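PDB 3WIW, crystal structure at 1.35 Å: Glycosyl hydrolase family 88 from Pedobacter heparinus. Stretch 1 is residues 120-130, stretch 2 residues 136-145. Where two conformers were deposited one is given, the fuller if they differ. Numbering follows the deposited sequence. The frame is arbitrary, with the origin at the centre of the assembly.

Stretch 1 (120-130) MLYCSYGNAYR
Stretch 2 136-145: IYLKPLENGA

Two helices of one chain, joined by a short connection, fold back on each other. Residues 120-130 are helical throughout, part of a longer helix, and 120-126 contain a wider pi-type turn. Stretch 2 opens with Ile-136 and Tyr-137 in a 3-10 segment that begins earlier, and is helical by Pro-140, continuing through Ala-145 and beyond. The helix axes approach to 9.5 Å with their N-to-C directions at 144°, a splayed antiparallel pairing. The register is set near the connection, where Tyr-129 CA and Tyr-137 CA lie 5.7 Å apart; from there Tyr-125 meets Tyr-137 and Pro-140, and Leu-121 reaches Gly-144.

Backbone hydrogen bonding stays within each helix. In the pi-type turn, Gly-126 N donates to Leu-121 O at 3.0 Å; just past it, Asn-127 N makes a weak bond to Tyr-122 O at 3.2 Å. Regular i-to-i+4 bonding follows, as in Tyr-129 N to Tyr-125 O at 2.9 Å. Stretch 2 shows the same pattern from Glu-142 N to Leu-138 O, 2.9 Å, onward. No hydrogen bond crosses the contact, which buries 557 Å² through shape and apolar packing.

The central rule is a knob in a hole. Leu-141 (chi1 m, chi2 t) leaves its helix sideways, but its end comes nearer and settles among Leu-121, Tyr-125, Gly-126 and Tyr-129. Leu-141 CD2 lies 3.7 Å from both Gly-126 N and Tyr-125 CB, and Leu-141 CD1 is 3.9 Å from Tyr-129 CB. Close approach farther along depends on Gly-144: Leu-121 (m, t) points toward stretch 2 and places CD1 3.8 Å from Gly-144 CA, where an ideal CB on that glycine would lie 2.5 Å from Leu-121 CD1, a clash.

Three CH-pi contacts use aromatic faces, where weakly polarised C-H groups meet pi electrons. Ala-128 CB sits almost on the normal of the Tyr-137 ring (chi1 m, chi2 -65°), 3.4 Å from its centroid and 3° off axis; the small methyl fits closely against the ring. Pro-140 CB lies over the Tyr-125 ring (chi1 m, chi2 78°), 4.2 Å from the centroid, while Pro-140 CG touches Tyr-125 CE2 at 3.7 Å. Leu-138 (t, p) brings CD1 over the Tyr-129 ring (chi1 t, chi2 64°), 3.9 Å from the centroid and 20° off its normal.

The rings of Tyr-125 and Tyr-137 also meet obliquely, planes at 79° and centroids 5.8 Å apart, with Tyr-125 CD2 to Tyr-137 CD1 at 3.6 Å. Nearby, Tyr-129 CB and Tyr-137 CB pack at 3.9 Å.

Several polar side chains bond within their own stretch, and some also bond elsewhere in the structure. Ser-124 OG (p) donates to Met-120 O at 2.7 Å, Asn-127 ND2 to Cys-123 O at 2.9 Å, and Arg-130 NH2 to Asn-127 OD1 at 2.8 Å. Lys-139 NZ forms a salt bridge with Glu-142 OE1 at 3.1 Å, spanning three residues along stretch 2. None of these four pairs crosses the contact, where the side chains that meet are aromatic and aliphatic.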

# COMPACT_ATOMS: atom_id res chain seq x y z
N MET A 120 -9.51 -1.02 -0.94
CA MET A 120 -10.52 -1.04 -1.99
C MET A 120 -11.32 0.26 -2.10
O MET A 120 -11.44 0.80 -3.19
CB MET A 120 -11.48 -2.21 -1.77
CG MET A 120 -10.75 -3.56 -1.86
SD MET A 120 -11.68 -4.94 -1.14
CE MET A 120 -12.81 -5.25 -2.45
N LEU A 121 -11.87 0.73 -0.97
CA LEU A 121 -12.65 1.97 -0.94
C LEU A 121 -11.84 3.19 -0.56
O LEU A 121 -12.03 4.25 -1.13
CB LEU A 121 -13.80 1.85 0.06
CG LEU A 121 -14.98 1.01 -0.40
CD1 LEU A 121 -15.93 0.76 0.77
CD2 LEU A 121 -15.74 1.75 -1.49
N TYR A 122 -10.96 3.08 0.42
CA TYR A 122 -10.26 4.30 0.82
C TYR A 122 -9.25 4.77 -0.25
O TYR A 122 -9.10 5.98 -0.47
CB TYR A 122 -9.63 4.16 2.21
CG TYR A 122 -9.24 5.50 2.80
CD1 TYR A 122 -10.22 6.44 3.13
CD2 TYR A 122 -7.90 5.83 3.02
CE1 TYR A 122 -9.87 7.68 3.67
CE2 TYR A 122 -7.52 7.07 3.53
CZ TYR A 122 -8.53 7.98 3.88
OH TYR A 122 -8.20 9.22 4.42
N CYS A 123 -8.58 3.86 -0.96
CA CYS A 123 -7.73 4.28 -2.07
C CYS A 123 -8.49 4.88 -3.24
O CYS A 123 -7.92 5.66 -4.00
CB CYS A 123 -6.86 3.12 -2.59
SG CYS A 123 -5.70 2.45 -1.38
N SER A 124 -9.76 4.53 -3.39
CA SER A 124 -10.53 4.99 -4.53
C SER A 124 -11.42 6.16 -4.12
O SER A 124 -11.07 7.33 -4.34
CB SER A 124 -11.32 3.82 -5.15
OG SER A 124 -12.15 3.20 -4.18
N TYR A 125 -12.54 5.84 -3.47
CA TYR A 125 -13.46 6.84 -2.93
C TYR A 125 -12.77 7.78 -1.94
O TYR A 125 -13.09 8.97 -1.91
CB TYR A 125 -14.65 6.19 -2.21
CG TYR A 125 -15.74 5.71 -3.13
CD1 TYR A 125 -15.60 4.53 -3.86
CD2 TYR A 125 -16.91 6.46 -3.31
CE1 TYR A 125 -16.59 4.11 -4.72
CE2 TYR A 125 -17.90 6.03 -4.16
CZ TYR A 125 -17.75 4.85 -4.85
OH TYR A 125 -18.76 4.44 -5.71
N GLY A 126 -11.85 7.28 -1.12
CA GLY A 126 -11.21 8.13 -0.13
C GLY A 126 -10.41 9.26 -0.78
O GLY A 126 -10.55 10.44 -0.42
N ASN A 127 -9.58 8.88 -1.75
CA ASN A 127 -8.85 9.87 -2.52
C ASN A 127 -9.79 10.81 -3.28
O ASN A 127 -9.56 12.02 -3.33
CB ASN A 127 -7.86 9.20 -3.46
CG ASN A 127 -6.57 8.85 -2.77
OD1 ASN A 127 -5.99 9.69 -2.06
ND2 ASN A 127 -6.12 7.61 -2.92
N ALA A 128 -10.85 10.25 -3.86
CA ALA A 128 -11.83 11.02 -4.61
C ALA A 128 -12.42 12.12 -3.71
O ALA A 128 -12.52 13.28 -4.12
CB ALA A 128 -12.94 10.11 -5.08
N TYR A 129 -12.82 11.76 -2.50
CA TYR A 129 -13.46 12.72 -1.62
C TYR A 129 -12.45 13.77 -1.14
O TYR A 129 -12.79 14.96 -1.04
CB TYR A 129 -14.12 12.03 -0.44
CG TYR A 129 -14.98 12.98 0.36
CD1 TYR A 129 -16.11 13.58 -0.21
CD2 TYR A 129 -14.66 13.30 1.67
CE1 TYR A 129 -16.91 14.46 0.50
CE2 TYR A 129 -15.45 14.19 2.40
CZ TYR A 129 -16.57 14.76 1.80
OH TYR A 129 -17.39 15.63 2.48
N ARG A 130 -11.22 13.34 -0.88
CA ARG A 130 -10.19 14.27 -0.45
C ARG A 130 -9.91 15.30 -1.55
O ARG A 130 -9.83 16.51 -1.31
CB ARG A 130 -8.91 13.52 -0.07
CG ARG A 130 -7.77 14.45 0.34
CD ARG A 130 -6.48 13.67 0.64
NE ARG A 130 -6.11 12.80 -0.48
CZ ARG A 130 -5.45 13.22 -1.55
NH1 ARG A 130 -5.06 14.49 -1.65
NH2 ARG A 130 -5.20 12.36 -2.54
N ILE A 136 -20.98 12.96 -3.50
CA ILE A 136 -21.29 11.66 -4.09
C ILE A 136 -20.40 10.55 -3.53
O ILE A 136 -20.79 9.39 -3.49
CB ILE A 136 -21.24 11.66 -5.64
CG1 ILE A 136 -19.82 11.94 -6.14
CG2 ILE A 136 -22.25 12.66 -6.21
CD1 ILE A 136 -19.74 12.00 -7.66
N TYR A 137 -19.20 10.91 -3.06
CA TYR A 137 -18.27 9.90 -2.55
C TYR A 137 -18.48 9.55 -1.08
O TYR A 137 -17.91 8.57 -0.59
CB TYR A 137 -16.83 10.36 -2.77
CG TYR A 137 -16.49 10.61 -4.23
CD1 TYR A 137 -16.49 9.56 -5.16
CD2 TYR A 137 -16.17 11.90 -4.70
CE1 TYR A 137 -16.21 9.78 -6.52
CE2 TYR A 137 -15.88 12.14 -6.05
CZ TYR A 137 -15.89 11.07 -6.95
OH TYR A 137 -15.59 11.26 -8.28
N LEU A 138 -19.30 10.32 -0.37
CA LEU A 138 -19.27 10.25 1.08
C LEU A 138 -20.05 9.08 1.69
O LEU A 138 -19.54 8.39 2.57
CB LEU A 138 -19.73 11.59 1.68
CG LEU A 138 -19.45 11.74 3.17
CD1 LEU A 138 -17.96 11.65 3.46
CD2 LEU A 138 -20.01 13.05 3.67
N LYS A 139 -21.29 8.85 1.24
CA LYS A 139 -22.05 7.75 1.83
C LYS A 139 -21.39 6.37 1.65
O LYS A 139 -21.37 5.58 2.59
CB LYS A 139 -23.52 7.75 1.38
CG LYS A 139 -24.41 6.81 2.19
CD LYS A 139 -24.44 7.22 3.66
CE LYS A 139 -25.40 6.38 4.49
NZ LYS A 139 -25.56 6.95 5.86
N PRO A 140 -20.85 6.06 0.45
CA PRO A 140 -20.17 4.78 0.33
C PRO A 140 -18.99 4.67 1.31
O PRO A 140 -18.75 3.60 1.88
CB PRO A 140 -19.71 4.79 -1.14
CG PRO A 140 -20.78 5.59 -1.83
CD PRO A 140 -21.02 6.71 -0.87
N LEU A 141 -18.27 5.77 1.53
CA LEU A 141 -17.21 5.76 2.53
C LEU A 141 -17.73 5.49 3.94
O LEU A 141 -17.11 4.74 4.69
CB LEU A 141 -16.42 7.06 2.50
CG LEU A 141 -15.46 7.20 1.32
CD1 LEU A 141 -14.99 8.65 1.21
CD2 LEU A 141 -14.25 6.26 1.47
N GLU A 142 -18.85 6.11 4.30
CA GLU A 142 -19.40 5.89 5.62
C GLU A 142 -19.86 4.45 5.80
O GLU A 142 -19.57 3.83 6.81
CB GLU A 142 -20.55 6.86 5.86
CG GLU A 142 -21.06 6.85 7.29
CD GLU A 142 -22.23 7.79 7.51
OE1 GLU A 142 -22.80 8.28 6.51
OE2 GLU A 142 -22.57 8.03 8.68
N ASN A 143 -20.55 3.91 4.80
CA ASN A 143 -21.01 2.52 4.88
C ASN A 143 -19.83 1.55 4.97
O ASN A 143 -19.85 0.62 5.77
CB ASN A 143 -21.90 2.15 3.70
CG ASN A 143 -23.28 2.76 3.81
OD1 ASN A 143 -23.75 3.08 4.90
ND2 ASN A 143 -23.93 2.94 2.67
N GLY A 144 -18.79 1.77 4.16
CA GLY A 144 -17.60 0.92 4.18
C GLY A 144 -16.93 0.95 5.53
O GLY A 144 -16.46 -0.08 6.03
N ALA A 145 -16.83 2.13 6.13
CA ALA A 145 -16.14 2.23 7.40
C ALA A 145 -16.86 1.45 8.50
O ALA A 145 -16.21 0.82 9.34
CB ALA A 145 -15.93 3.68 7.80